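Salmonella typhimurium DB7155 bacteriophage DET7 tailspike (Bacteriophage, PDB 2V5I) binds and hydrolyses the O-antigen polysaccharide of its Salmonella host, acting as the phage's trimeric receptor-binding tailspike. Local coordinates at the interface of chains A and B. Sequence-based numbering; all coordinates share one arbitrary frame. Chains: chain A/B, Salmonella typhimurium DB7155 bacteriophage DET7 tailspike.

The interface of chains A and B. Residues chain A 328, 330, 350, 352-353; chain B 323, 345, 347.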
loop_
_atom_site.group_PDB
_atom_site.type_symbol
_atom_site.label_atom_id
_atom_site.label_comp_id
_atom_site.label_asym_id
_atom_site.label_seq_id
_atom_site.Cartn_x
_atom_site.Cartn_y
_atom_site.Cartn_z
ATOM N N LEU A 328 -9.433 -0.023 -3.087
ATOM C CA LEU A 328 -9.822 -1.442 -2.958
ATOM C C LEU A 328 -11.255 -1.615 -3.444
ATOM O O LEU A 328 -12.112 -0.781 -3.124
ATOM C CB LEU A 328 -9.748 -1.899 -1.501
ATOM C CG LEU A 328 -10.322 -3.283 -1.115
ATOM C CD1 LEU A 328 -9.561 -4.379 -1.761
ATOM C CD2 LEU A 328 -10.372 -3.451 0.421
ATOM N N MET A 330 -14.252 -4.813 -4.068
ATOM C CA MET A 330 -14.629 -6.226 -4.000
ATOM C C MET A 330 -16.097 -6.437 -4.338
ATOM O O MET A 330 -16.949 -5.597 -4.024
ATOM C CB MET A 330 -14.376 -6.743 -2.575
ATOM C CG MET A 330 -12.936 -6.707 -2.173
ATOM S SD MET A 330 -12.667 -7.457 -0.539
ATOM C CE MET A 330 -13.219 -9.123 -0.889
ATOM N N THR A 350 -6.171 -2.629 -5.572
ATOM C CA THR A 350 -6.500 -4.012 -5.200
ATOM C C THR A 350 -7.971 -4.259 -5.575
ATOM O O THR A 350 -8.893 -3.637 -5.026
ATOM C CB THR A 350 -6.275 -4.244 -3.681
ATOM O OG1 THR A 350 -4.882 -3.948 -3.356
ATOM C CG2 THR A 350 -6.632 -5.696 -3.319
ATOM N N GLN A 352 -10.528 -7.508 -5.972
ATOM C CA GLN A 352 -10.546 -8.928 -5.639
ATOM C C GLN A 352 -11.975 -9.438 -5.547
ATOM O O GLN A 352 -12.843 -8.774 -4.986
ATOM C CB GLN A 352 -9.693 -9.257 -4.417
ATOM C CG GLN A 352 -9.983 -8.570 -3.202
ATOM C CD GLN A 352 -8.856 -8.571 -2.084
ATOM O OE1 GLN A 352 -7.635 -8.933 -2.240
ATOM N NE2 GLN A 352 -9.301 -8.148 -0.947
ATOM N N ASP A 353 -12.224 -10.588 -6.176
ATOM C CA ASP A 353 -13.521 -11.323 -5.988
ATOM C C ASP A 353 -14.667 -10.515 -6.540
ATOM O O ASP A 353 -15.667 -10.309 -5.825
ATOM C CB ASP A 353 -13.752 -11.695 -4.499
ATOM C CG ASP A 353 -14.769 -12.848 -4.302
ATOM O OD1 ASP A 353 -15.047 -13.588 -5.252
ATOM O OD2 ASP A 353 -15.240 -13.014 -3.161
ATOM N N LEU B 323 -11.968 -7.927 6.751
ATOM C CA LEU B 323 -11.364 -7.160 5.692
ATOM C C LEU B 323 -10.042 -6.593 6.238
ATOM O O LEU B 323 -10.025 -5.610 6.992
ATOM C CB LEU B 323 -12.293 -6.036 5.223
ATOM C CG LEU B 323 -11.752 -5.079 4.167
ATOM C CD1 LEU B 323 -11.265 -5.802 2.945
ATOM C CD2 LEU B 323 -12.875 -4.089 3.796
ATOM N N TYR B 345 -9.783 -12.988 2.021
ATOM C CA TYR B 345 -8.655 -12.269 1.390
ATOM C C TYR B 345 -7.882 -11.488 2.431
ATOM O O TYR B 345 -8.480 -10.924 3.369
ATOM C CB TYR B 345 -9.172 -11.341 0.279
ATOM C CG TYR B 345 -9.783 -12.125 -0.873
ATOM C CD1 TYR B 345 -11.085 -12.577 -0.811
ATOM C CD2 TYR B 345 -9.032 -12.537 -1.948
ATOM C CE1 TYR B 345 -11.636 -13.359 -1.833
ATOM C CE2 TYR B 345 -9.573 -13.292 -2.979
ATOM C CZ TYR B 345 -10.885 -13.788 -2.848
ATOM O OH TYR B 345 -11.438 -14.547 -3.837
ATOM N N SER B 347 -4.600 -8.588 2.220
ATOM C CA SER B 347 -3.727 -7.881 1.291
ATOM C C SER B 347 -2.920 -6.775 1.944
ATOM O O SER B 347 -3.314 -6.175 2.938
ATOM C CB SER B 347 -4.526 -7.202 0.153
ATOM O OG SER B 347 -5.597 -6.403 0.680
HETATM O O HOH W 1 -7.868 -7.645 1.402
#
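Strands 327-330 and 349-352 of chain A, with A:Asp353 in the loop just after the second, face strands 323-325 and 345-347 of chain B. B:Tyr345 buries the most surface in this patch. Its CG lies anti to its own carbonyl carbon (chi1 -65°), and A:Gln352, A:Met330 and A:Asp353 all lie on the side of one and the same face of the ring, spaced around its rim. A:Gln352 and the tyrosine reach toward each other tip to tip: the amide sits above the ring plane at the CB/CG end, its nitrogen NE2 packed against B:Tyr345 CB at 3.4 Å, and the amide plane is tilted 36° from the ring. The glutamine gets there from the crowded position between its backbone N and carbonyl carbon (chi1 56°), then runs out extended beyond CG. At the phenol end the A:Asp353 side chain crosses the tyrosine at about a right angle, its CB above the plane near CE1 and the phenol carbon CZ and 3.7 Å from B:Tyr345 OH; this is packing, not a hydrogen bond. A:Met330 bends at chi3 and brings its methyl CE to 4.1 Å from B:Tyr345 CD1, on that same face side but displaced outward past the CD1 corner. Beside this, A:Leu328 and B:Leu323 meet tip to tip, methyl CD2 of the first to methyl CD1 of the second at 3.6 Å, while the methionine slides past B:Leu323 in the opposite direction.

No direct polar bond joins the chains here; a water does it instead. The oxygen of water 1 lies 2.8 Å from A:Gln352 NE2, on a nearly straight N-H. On its other side the water oxygen is 2.7 Å from the hydroxyl OG of B:Ser347. A weak, long hydrogen bond from A:Gln352 NE2 to A:Met330 SD (3.5 Å) may help hold the amide's rotation.

The patch belongs to the lengthwise seam between neighbouring right-handed parallel beta-helices, where successive coils of each subunit pack side by side in the tailspike trimer.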